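Local coordinates for cytochrome C (PDB 5LO9), which probably oxidises thiosulfate as a multi-heme dehydrogenase, passing electrons from a thiosulfate-binding heme c site along further heme c groups, at residues 395-400 and 464-469; 142-147 and 182-187. All coordinates share one frame; numbering follows the deposited sequence.

Contact 1: 395-400 and 464-469; sequences AALYAE and WDVAAY
Tyr-469 spreads its ring over the start of the facing segment, where the methyl of Ala-395 sits above one face, displaced toward the rim. This is a CH-pi contact: Ala-395 CB stands 3.6 Å from the centroid of the Tyr-469 ring. CG of Tyr-469 is anti to the backbone N (chi1 169°), a torsion that carries the ring away from its own helix and across Ala-395. The same ring also meets Tyr-398, whose CG lies 3.8 Å from Tyr-469 CE2. The two side chains cross at about a right angle, while their ring planes make 54°, neither a stack nor a T. Val-466 fills the next position with both branches. Its CG2 reaches the base of Leu-397, 3.6 Å from Leu-397 CB, and its CG1 lies at the edge of the Tyr-398 ring, 4.0 Å from Tyr-398 CB. Helices 391-401 and 460-470 are the first and last helices of a class I cytochrome c domain, and their near-perpendicular packing is a hallmark of that fold; here the axes of the segments pass 8.5 Å apart at -92°. Val-466 also touches a bound heme c, so the helix interface continues into the heme pocket. Tyr-398 lies against His-406, an axial ligand of one heme iron, and its hydroxyl is hydrogen-bonded to Gly-407 O just beyond. At the margin, Leu-397 CD1 approaches Asp-465 CB at 4.3 Å, whereas the carboxylate of Asp-465 is engaged in a salt bridge from OD2 to Arg-393 and hydrogen bonds from OD1 to Asp-390 N and Gln-461.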
ATOM      1  N   ALA A 395      35.652  -4.754  20.495  1.00 45.68           N
ATOM      2  CA  ALA A 395      35.545  -3.835  21.619  1.00 52.08           C
ATOM      3  C   ALA A 395      36.583  -2.720  21.529  1.00 44.07           C
ATOM      4  O   ALA A 395      36.310  -1.571  21.915  1.00 37.76           O
ATOM      5  CB  ALA A 395      35.688  -4.617  22.919  1.00 44.71           C
ATOM      6  N   ALA A 396      37.764  -3.031  20.993  1.00 41.62           N
ATOM      7  CA  ALA A 396      38.757  -1.988  20.762  1.00 33.40           C
ATOM      8  C   ALA A 396      38.227  -0.959  19.787  1.00 42.75           C
ATOM      9  O   ALA A 396      38.249   0.250  20.060  1.00 43.55           O
ATOM     10  CB  ALA A 396      40.037  -2.603  20.220  1.00 34.86           C
ATOM     11  N   LEU A 397      37.760  -1.429  18.621  1.00 42.80           N
ATOM     12  CA  LEU A 397      37.201  -0.531  17.621  1.00 40.41           C
ATOM     13  C   LEU A 397      36.074   0.331  18.196  1.00 43.47           C
ATOM     14  O   LEU A 397      36.048   1.552  17.991  1.00 38.83           O
ATOM     15  CB  LEU A 397      36.715  -1.356  16.444  1.00 39.90           C
ATOM     16  CG  LEU A 397      37.813  -1.951  15.591  1.00 42.04           C
ATOM     17  CD1 LEU A 397      37.333  -3.191  14.851  1.00 48.23           C
ATOM     18  CD2 LEU A 397      38.261  -0.896  14.560  1.00 53.34           C
ATOM     19  N   TYR A 398      35.140  -0.288  18.940  1.00 41.54           N
ATOM     20  CA  TYR A 398      34.006   0.447  19.494  1.00 33.56           C
ATOM     21  C   TYR A 398      34.484   1.552  20.421  1.00 38.62           C
ATOM     22  O   TYR A 398      33.993   2.689  20.356  1.00 36.66           O
ATOM     23  CB  TYR A 398      33.067  -0.516  20.228  1.00 38.41           C
ATOM     24  CG  TYR A 398      31.865   0.173  20.830  1.00 31.56           C
ATOM     25  CD1 TYR A 398      30.635   0.190  20.182  1.00 37.09           C
ATOM     26  CD2 TYR A 398      31.971   0.826  22.015  1.00 30.26           C
ATOM     27  CE1 TYR A 398      29.568   0.862  20.715  1.00 38.91           C
ATOM     28  CE2 TYR A 398      30.903   1.493  22.565  1.00 37.67           C
ATOM     29  CZ  TYR A 398      29.716   1.525  21.909  1.00 36.94           C
ATOM     30  OH  TYR A 398      28.677   2.216  22.471  1.00 37.18           O
ATOM     31  N   ALA A 399      35.486   1.248  21.252  1.00 44.69           N
ATOM     32  CA  ALA A 399      36.031   2.256  22.159  1.00 43.14           C
ATOM     33  C   ALA A 399      36.669   3.386  21.390  1.00 37.35           C
ATOM     34  O   ALA A 399      36.541   4.556  21.775  1.00 41.89           O
ATOM     35  CB  ALA A 399      37.077   1.638  23.065  1.00 29.21           C
ATOM     36  N   GLU A 400      37.330   3.047  20.278  1.00 35.95           N
ATOM     37  CA  GLU A 400      37.982   4.046  19.434  1.00 51.16           C
ATOM     38  C   GLU A 400      36.966   4.913  18.695  1.00 47.66           C
ATOM     39  O   GLU A 400      37.049   6.143  18.739  1.00 44.24           O
ATOM     40  CB  GLU A 400      38.943   3.361  18.442  1.00 55.61           C
ATOM     41  CG  GLU A 400      40.436   3.458  18.818  1.00 72.96           C
ATOM     42  CD  GLU A 400      41.018   4.883  18.558  1.00 94.52           C
ATOM     43  OE1 GLU A 400      40.774   5.443  17.450  1.00 80.20           O
ATOM     44  OE2 GLU A 400      41.683   5.456  19.475  1.00 75.86           O
ATOM     45  N   TRP A 464      32.407  -6.194  10.734  1.00 36.71           N
ATOM     46  CA  TRP A 464      32.035  -7.487  11.302  1.00 37.88           C
ATOM     47  C   TRP A 464      32.445  -7.614  12.768  1.00 40.43           C
ATOM     48  O   TRP A 464      31.679  -8.117  13.594  1.00 40.58           O
ATOM     49  CB  TRP A 464      32.689  -8.620  10.533  1.00 44.06           C
ATOM     50  CG  TRP A 464      32.097  -8.975   9.223  1.00 33.62           C
ATOM     51  CD1 TRP A 464      32.601  -8.702   7.997  1.00 38.72           C
ATOM     52  CD2 TRP A 464      30.891  -9.704   9.015  1.00 43.63           C
ATOM     53  NE1 TRP A 464      31.788  -9.219   7.027  1.00 45.30           N
ATOM     54  CE2 TRP A 464      30.726  -9.838   7.632  1.00 48.58           C
ATOM     55  CE3 TRP A 464      29.923 -10.256   9.873  1.00 44.41           C
ATOM     56  CZ2 TRP A 464      29.629 -10.489   7.079  1.00 50.30           C
ATOM     57  CZ3 TRP A 464      28.855 -10.896   9.327  1.00 45.60           C
ATOM     58  CH2 TRP A 464      28.711 -11.014   7.940  1.00 44.75           C
ATOM     59  N   ASP A 465      33.664  -7.208  13.113  1.00 43.03           N
ATOM     60  CA  ASP A 465      34.091  -7.360  14.499  1.00 42.40           C
ATOM     61  C   ASP A 465      33.279  -6.449  15.427  1.00 43.18           C
ATOM     62  O   ASP A 465      32.861  -6.882  16.508  1.00 38.74           O
ATOM     63  CB  ASP A 465      35.601  -7.118  14.619  1.00 45.77           C
ATOM     64  CG  ASP A 465      36.430  -8.169  13.828  1.00 54.47           C
ATOM     65  OD1 ASP A 465      35.915  -9.281  13.554  1.00 51.42           O
ATOM     66  OD2 ASP A 465      37.603  -7.894  13.464  1.00 57.18           O
ATOM     67  N   VAL A 466      33.028  -5.189  15.036  1.00 44.15           N
ATOM     68  CA  VAL A 466      32.272  -4.309  15.934  1.00 41.73           C
ATOM     69  C   VAL A 466      30.841  -4.795  16.064  1.00 44.47           C
ATOM     70  O   VAL A 466      30.210  -4.636  17.120  1.00 36.78           O
ATOM     71  CB  VAL A 466      32.264  -2.841  15.497  1.00 40.80           C
ATOM     72  CG1 VAL A 466      31.903  -1.995  16.716  1.00 46.09           C
ATOM     73  CG2 VAL A 466      33.565  -2.416  15.028  1.00 54.61           C
ATOM     74  N   ALA A 467      30.280  -5.314  14.970  1.00 45.76           N
ATOM     75  CA  ALA A 467      28.910  -5.802  15.004  1.00 42.53           C
ATOM     76  C   ALA A 467      28.779  -6.974  15.959  1.00 41.32           C
ATOM     77  O   ALA A 467      27.829  -7.040  16.754  1.00 43.13           O
ATOM     78  CB  ALA A 467      28.465  -6.192  13.601  1.00 43.19           C
ATOM     79  N   ALA A 468      29.743  -7.897  15.917  1.00 37.84           N
ATOM     80  CA  ALA A 468      29.729  -9.013  16.851  1.00 41.51           C
ATOM     81  C   ALA A 468      29.939  -8.556  18.300  1.00 41.44           C
ATOM     82  O   ALA A 468      29.342  -9.133  19.215  1.00 42.06           O
ATOM     83  CB  ALA A 468      30.755 -10.044  16.431  1.00 41.65           C
ATOM     84  N   TYR A 469      30.761  -7.522  18.541  1.00 34.53           N
ATOM     85  CA  TYR A 469      30.885  -7.022  19.911  1.00 38.18           C
ATOM     86  C   TYR A 469      29.553  -6.467  20.416  1.00 33.06           C
ATOM     87  O   TYR A 469      29.085  -6.833  21.493  1.00 40.58           O
ATOM     88  CB  TYR A 469      31.978  -5.955  20.004  1.00 38.13           C
ATOM     89  CG  TYR A 469      32.014  -5.175  21.322  1.00 33.48           C
ATOM     90  CD1 TYR A 469      32.441  -5.757  22.492  1.00 37.82           C
ATOM     91  CD2 TYR A 469      31.641  -3.864  21.386  1.00 36.22           C
ATOM     92  CE1 TYR A 469      32.491  -5.047  23.711  1.00 27.18           C
ATOM     93  CE2 TYR A 469      31.688  -3.147  22.609  1.00 36.60           C
ATOM     94  CZ  TYR A 469      32.116  -3.758  23.753  1.00 35.57           C
ATOM     95  OH  TYR A 469      32.163  -3.061  24.937  1.00 44.56           O
TER

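Contact 2: 142-147 and 182-187; sequences QPYSYL and LAAYFA. With HEC (heme c), chain C.
In the second cytochrome c domain, Tyr-144 and Leu-147, near the start of helix 144-156, pack against three alanines of the domain's C-terminal helix, while Tyr-146 turns to the heme c groups. Tyr-144 has CG anti to the backbone N (chi1 169°), bringing CD1 alongside the alanine helix, 3.7 Å from Ala-183 CB; Ala-184 N lies at the ring's edge. One turn on, Leu-147 CB meets Ala-183 CB at 3.9 Å and Leu-147 CD1 reaches Phe-186 CB at 4.1 Å. Ala-187 CB packs by the helix start, 3.4 Å from Gln-142 O, which also receives a CA-H...O contact from Ala-187. Pro-143 holds the N-cap position. Tyr-146 turns its ring edge to a heme propionate, CE1 3.7 Å from heme CAD, and its OH is hydrogen-bonded to Arg-60 and to a heme propionate oxygen. A phenylalanine in place of Tyr-146 would probably leave Arg-60 and that oxygen without their shared hydroxyl partner. Gln-142 OE1 is held by Arg-39 N. The interface between the helices is thus apolar, with small methyls admitting close approach, whereas the polar ends of Gln-142 and Tyr-146 face the first domain, where the bonds of the Tyr-146 hydroxyl to Arg-60 and a propionate would probably help to fix that heme edge.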
ATOM      1  N   GLN A 142      24.202  31.111  21.389  1.00 43.03           N
ATOM      2  CA  GLN A 142      25.539  31.651  21.215  1.00 43.39           C
ATOM      3  C   GLN A 142      25.464  32.863  20.292  1.00 39.59           C
ATOM      4  O   GLN A 142      24.753  32.828  19.286  1.00 41.19           O
ATOM      5  CB  GLN A 142      26.469  30.595  20.613  1.00 39.40           C
ATOM      6  CG  GLN A 142      26.949  29.567  21.591  1.00 35.45           C
ATOM      7  CD  GLN A 142      27.921  30.125  22.648  1.00 40.71           C
ATOM      8  OE1 GLN A 142      28.229  31.322  22.687  1.00 41.70           O
ATOM      9  NE2 GLN A 142      28.425  29.238  23.489  1.00 42.19           N
ATOM     10  N   PRO A 143      26.191  33.933  20.581  1.00 36.00           N
ATOM     11  CA  PRO A 143      26.155  35.110  19.702  1.00 39.79           C
ATOM     12  C   PRO A 143      26.473  34.757  18.254  1.00 45.80           C
ATOM     13  O   PRO A 143      27.225  33.820  17.964  1.00 41.47           O
ATOM     14  CB  PRO A 143      27.228  36.033  20.292  1.00 39.00           C
ATOM     15  CG  PRO A 143      27.243  35.725  21.707  1.00 47.60           C
ATOM     16  CD  PRO A 143      26.996  34.185  21.784  1.00 44.22           C
ATOM     17  N   TYR A 144      25.837  35.500  17.344  1.00 42.90           N
ATOM     18  CA  TYR A 144      26.076  35.319  15.922  1.00 40.75           C
ATOM     19  C   TYR A 144      27.549  35.441  15.599  1.00 47.85           C
ATOM     20  O   TYR A 144      28.127  34.570  14.938  1.00 49.76           O
ATOM     21  CB  TYR A 144      25.287  36.356  15.131  1.00 44.56           C
ATOM     22  CG  TYR A 144      25.623  36.464  13.636  1.00 51.54           C
ATOM     23  CD1 TYR A 144      24.972  35.656  12.669  1.00 43.55           C
ATOM     24  CD2 TYR A 144      26.539  37.416  13.185  1.00 47.12           C
ATOM     25  CE1 TYR A 144      25.255  35.787  11.307  1.00 46.69           C
ATOM     26  CE2 TYR A 144      26.821  37.553  11.844  1.00 41.55           C
ATOM     27  CZ  TYR A 144      26.188  36.742  10.905  1.00 49.61           C
ATOM     28  OH  TYR A 144      26.518  36.913   9.580  1.00 52.19           O
ATOM     29  N   SER A 145      28.184  36.511  16.085  1.00 45.82           N
ATOM     30  CA  SER A 145      29.588  36.739  15.765  1.00 40.16           C
ATOM     31  C   SER A 145      30.456  35.571  16.212  1.00 44.46           C
ATOM     32  O   SER A 145      31.435  35.233  15.533  1.00 41.52           O
ATOM     33  CB  SER A 145      30.062  38.036  16.396  1.00 37.95           C
ATOM     34  OG  SER A 145      29.746  38.072  17.785  1.00 51.19           O
ATOM     35  N   TYR A 146      30.122  34.954  17.360  1.00 43.90           N
ATOM     36  CA  TYR A 146      30.937  33.865  17.901  1.00 44.63           C
ATOM     37  C   TYR A 146      30.783  32.593  17.079  1.00 46.27           C
ATOM     38  O   TYR A 146      31.776  31.942  16.716  1.00 43.59           O
ATOM     39  CB  TYR A 146      30.559  33.591  19.343  1.00 43.33           C
ATOM     40  CG  TYR A 146      31.325  32.424  19.895  1.00 39.45           C
ATOM     41  CD1 TYR A 146      32.690  32.496  20.085  1.00 41.89           C
ATOM     42  CD2 TYR A 146      30.690  31.244  20.207  1.00 42.90           C
ATOM     43  CE1 TYR A 146      33.414  31.405  20.588  1.00 41.99           C
ATOM     44  CE2 TYR A 146      31.398  30.142  20.705  1.00 43.35           C
ATOM     45  CZ  TYR A 146      32.760  30.236  20.878  1.00 41.91           C
ATOM     46  OH  TYR A 146      33.455  29.165  21.363  1.00 39.30           O
ATOM     47  N   LEU A 147      29.532  32.212  16.799  1.00 47.01           N
ATOM     48  CA  LEU A 147      29.269  31.045  15.957  1.00 46.98           C
ATOM     49  C   LEU A 147      29.929  31.188  14.588  1.00 48.41           C
ATOM     50  O   LEU A 147      30.554  30.239  14.087  1.00 45.80           O
ATOM     51  CB  LEU A 147      27.761  30.838  15.814  1.00 41.02           C
ATOM     52  CG  LEU A 147      27.041  30.373  17.075  1.00 40.54           C
ATOM     53  CD1 LEU A 147      25.591  30.590  16.922  1.00 45.95           C
ATOM     54  CD2 LEU A 147      27.318  28.923  17.287  1.00 39.80           C
ATOM     55  N   LEU A 182      23.390  29.653   9.169  1.00 43.77           N
ATOM     56  CA  LEU A 182      23.456  28.754  10.314  1.00 38.77           C
ATOM     57  C   LEU A 182      23.777  29.515  11.580  1.00 36.18           C
ATOM     58  O   LEU A 182      23.293  29.172  12.659  1.00 35.14           O
ATOM     59  CB  LEU A 182      24.493  27.667  10.070  1.00 36.70           C
ATOM     60  CG  LEU A 182      23.975  26.638   9.054  1.00 39.69           C
ATOM     61  CD1 LEU A 182      25.058  25.867   8.387  1.00 44.80           C
ATOM     62  CD2 LEU A 182      23.087  25.674   9.750  1.00 43.57           C
ATOM     63  N   ALA A 183      24.643  30.506  11.491  1.00 40.03           N
ATOM     64  CA  ALA A 183      24.946  31.264  12.691  1.00 41.42           C
ATOM     65  C   ALA A 183      23.746  32.085  13.115  1.00 42.90           C
ATOM     66  O   ALA A 183      23.414  32.157  14.305  1.00 41.49           O
ATOM     67  CB  ALA A 183      26.155  32.146  12.453  1.00 47.16           C
ATOM     68  N   ALA A 184      23.066  32.701  12.152  1.00 47.07           N
ATOM     69  CA  ALA A 184      21.882  33.483  12.512  1.00 52.57           C
ATOM     70  C   ALA A 184      20.772  32.581  13.038  1.00 48.36           C
ATOM     71  O   ALA A 184      20.125  32.904  14.041  1.00 49.66           O
ATOM     72  CB  ALA A 184      21.400  34.295  11.311  1.00 42.51           C
ATOM     73  N   TYR A 185      20.577  31.425  12.400  1.00 42.25           N
ATOM     74  CA  TYR A 185      19.556  30.497  12.846  1.00 38.95           C
ATOM     75  C   TYR A 185      19.782  30.113  14.297  1.00 38.25           C
ATOM     76  O   TYR A 185      18.913  30.313  15.147  1.00 41.02           O
ATOM     77  CB  TYR A 185      19.557  29.250  11.957  1.00 42.66           C
ATOM     78  CG  TYR A 185      18.508  28.240  12.366  1.00 45.61           C
ATOM     79  CD1 TYR A 185      17.212  28.306  11.875  1.00 49.67           C
ATOM     80  CD2 TYR A 185      18.795  27.261  13.304  1.00 41.85           C
ATOM     81  CE1 TYR A 185      16.234  27.392  12.280  1.00 44.64           C
ATOM     82  CE2 TYR A 185      17.839  26.357  13.710  1.00 53.65           C
ATOM     83  CZ  TYR A 185      16.549  26.429  13.203  1.00 56.44           C
ATOM     84  OH  TYR A 185      15.598  25.512  13.613  1.00 45.54           O
ATOM     85  N   PHE A 186      20.969  29.618  14.619  1.00 46.24           N
ATOM     86  CA  PHE A 186      21.170  29.119  15.977  1.00 46.80           C
ATOM     87  C   PHE A 186      21.285  30.260  16.970  1.00 42.24           C
ATOM     88  O   PHE A 186      20.916  30.096  18.137  1.00 42.50           O
ATOM     89  CB  PHE A 186      22.395  28.197  16.047  1.00 38.39           C
ATOM     90  CG  PHE A 186      22.095  26.809  15.590  1.00 41.17           C
ATOM     91  CD1 PHE A 186      21.250  25.995  16.341  1.00 42.36           C
ATOM     92  CD2 PHE A 186      22.597  26.331  14.391  1.00 37.31           C
ATOM     93  CE1 PHE A 186      20.941  24.710  15.920  1.00 36.02           C
ATOM     94  CE2 PHE A 186      22.294  25.062  13.960  1.00 45.12           C
ATOM     95  CZ  PHE A 186      21.460  24.243  14.724  1.00 42.44           C
ATOM     96  N   ALA A 187      21.763  31.422  16.535  1.00 41.16           N
ATOM     97  CA  ALA A 187      21.801  32.566  17.439  1.00 46.12           C
ATOM     98  C   ALA A 187      20.396  33.011  17.848  1.00 50.84           C
ATOM     99  O   ALA A 187      20.208  33.538  18.950  1.00 51.14           O
ATOM    100  CB  ALA A 187      22.581  33.706  16.793  1.00 44.48           C
TER
HETATM  101 FE   HEC C1001      36.552  34.408  27.386  1.00 56.58          FE
HETATM  102  CHA HEC C1001      35.831  32.509  24.546  1.00 36.11           C
HETATM  103  CHB HEC C1001      36.188  31.532  29.407  1.00 41.77           C
HETATM  104  CHC HEC C1001      37.631  36.232  30.185  1.00 46.95           C
HETATM  105  CHD HEC C1001      36.675  37.336  25.427  1.00 44.06           C
HETATM  106  NA  HEC C1001      36.091  32.389  27.057  1.00 43.57           N
HETATM  107  C1A HEC C1001      35.832  31.832  25.855  1.00 42.49           C
HETATM  108  C2A HEC C1001      35.552  30.369  25.932  1.00 42.36           C
HETATM  109  C3A HEC C1001      35.671  30.101  27.364  1.00 36.47           C
HETATM  110  C4A HEC C1001      35.994  31.413  27.966  1.00 38.03           C
HETATM  111  CMA HEC C1001      35.486  28.776  28.013  1.00 43.78           C
HETATM  112  CAA HEC C1001      35.216  29.370  24.841  1.00 36.13           C
HETATM  113  CBA HEC C1001      33.701  29.307  24.777  1.00 39.73           C
HETATM  114  CGA HEC C1001      33.111  28.162  23.980  1.00 36.79           C
HETATM  115  O1A HEC C1001      31.885  28.223  23.717  1.00 35.39           O
HETATM  116  O2A HEC C1001      33.812  27.197  23.609  1.00 39.82           O
HETATM  117  NB  HEC C1001      36.835  33.968  29.404  1.00 45.64           N
HETATM  118  C1B HEC C1001      36.624  32.790  29.999  1.00 43.68           C
HETATM  119  C2B HEC C1001      36.923  32.817  31.437  1.00 39.02           C
HETATM  120  C3B HEC C1001      37.353  34.197  31.678  1.00 43.56           C
HETATM  121  C4B HEC C1001      37.271  34.820  30.348  1.00 43.41           C
HETATM  122  CMB HEC C1001      36.774  31.690  32.394  1.00 46.08           C
HETATM  123  CAB HEC C1001      37.811  34.800  32.967  1.00 53.47           C
HETATM  124  CBB HEC C1001      39.004  33.999  33.468  1.00 44.94           C
HETATM  125  NC  HEC C1001      37.047  36.404  27.731  1.00 45.60           N
HETATM  126  C1C HEC C1001      37.466  36.925  28.892  1.00 45.63           C
HETATM  127  C2C HEC C1001      37.725  38.375  28.798  1.00 45.00           C
HETATM  128  C3C HEC C1001      37.427  38.704  27.410  1.00 47.80           C
HETATM  129  C4C HEC C1001      37.010  37.405  26.849  1.00 47.61           C
HETATM  130  CMC HEC C1001      38.174  39.267  29.899  1.00 45.27           C
HETATM  131  CAC HEC C1001      37.502  40.017  26.687  1.00 47.77           C
HETATM  132  CBC HEC C1001      38.834  40.665  26.871  1.00 48.70           C
HETATM  133  ND  HEC C1001      36.311  34.843  25.364  1.00 43.27           N
HETATM  134  C1D HEC C1001      36.404  36.048  24.796  1.00 45.25           C
HETATM  135  C2D HEC C1001      36.173  36.021  23.346  1.00 45.86           C
HETATM  136  C3D HEC C1001      35.920  34.618  23.062  1.00 39.17           C
HETATM  137  C4D HEC C1001      36.045  33.963  24.391  1.00 39.15           C
HETATM  138  CMD HEC C1001      36.205  37.163  22.385  1.00 49.29           C
HETATM  139  CAD HEC C1001      35.692  34.032  21.700  1.00 43.12           C
HETATM  140  CBD HEC C1001      37.036  33.388  21.358  1.00 39.09           C
HETATM  141  CGD HEC C1001      37.031  32.761  19.996  1.00 43.27           C
HETATM  142  O1D HEC C1001      37.771  31.761  19.763  1.00 52.05           O
HETATM  143  O2D HEC C1001      36.294  33.307  19.157  1.00 40.57           O

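The two contacts follow one another along the chain, contact 2 closing before contact 1 opens, and share no helix or sheet. Their centres are 37 Å apart, with nearest atoms about 23 Å apart, on opposite sides of the chain's centre. Contact 2 joins helices 144-156 and 176-187 in the second cytochrome c domain; contact 1 joins helices 391-401 and 460-470 in the last. Both use the closing helix of a cytochrome c unit, packed against the first helix in contact 1 and against a middle helix in contact 2. Each borders a different heme environment, consistent with a chain of separately folded heme domains that relay electrons.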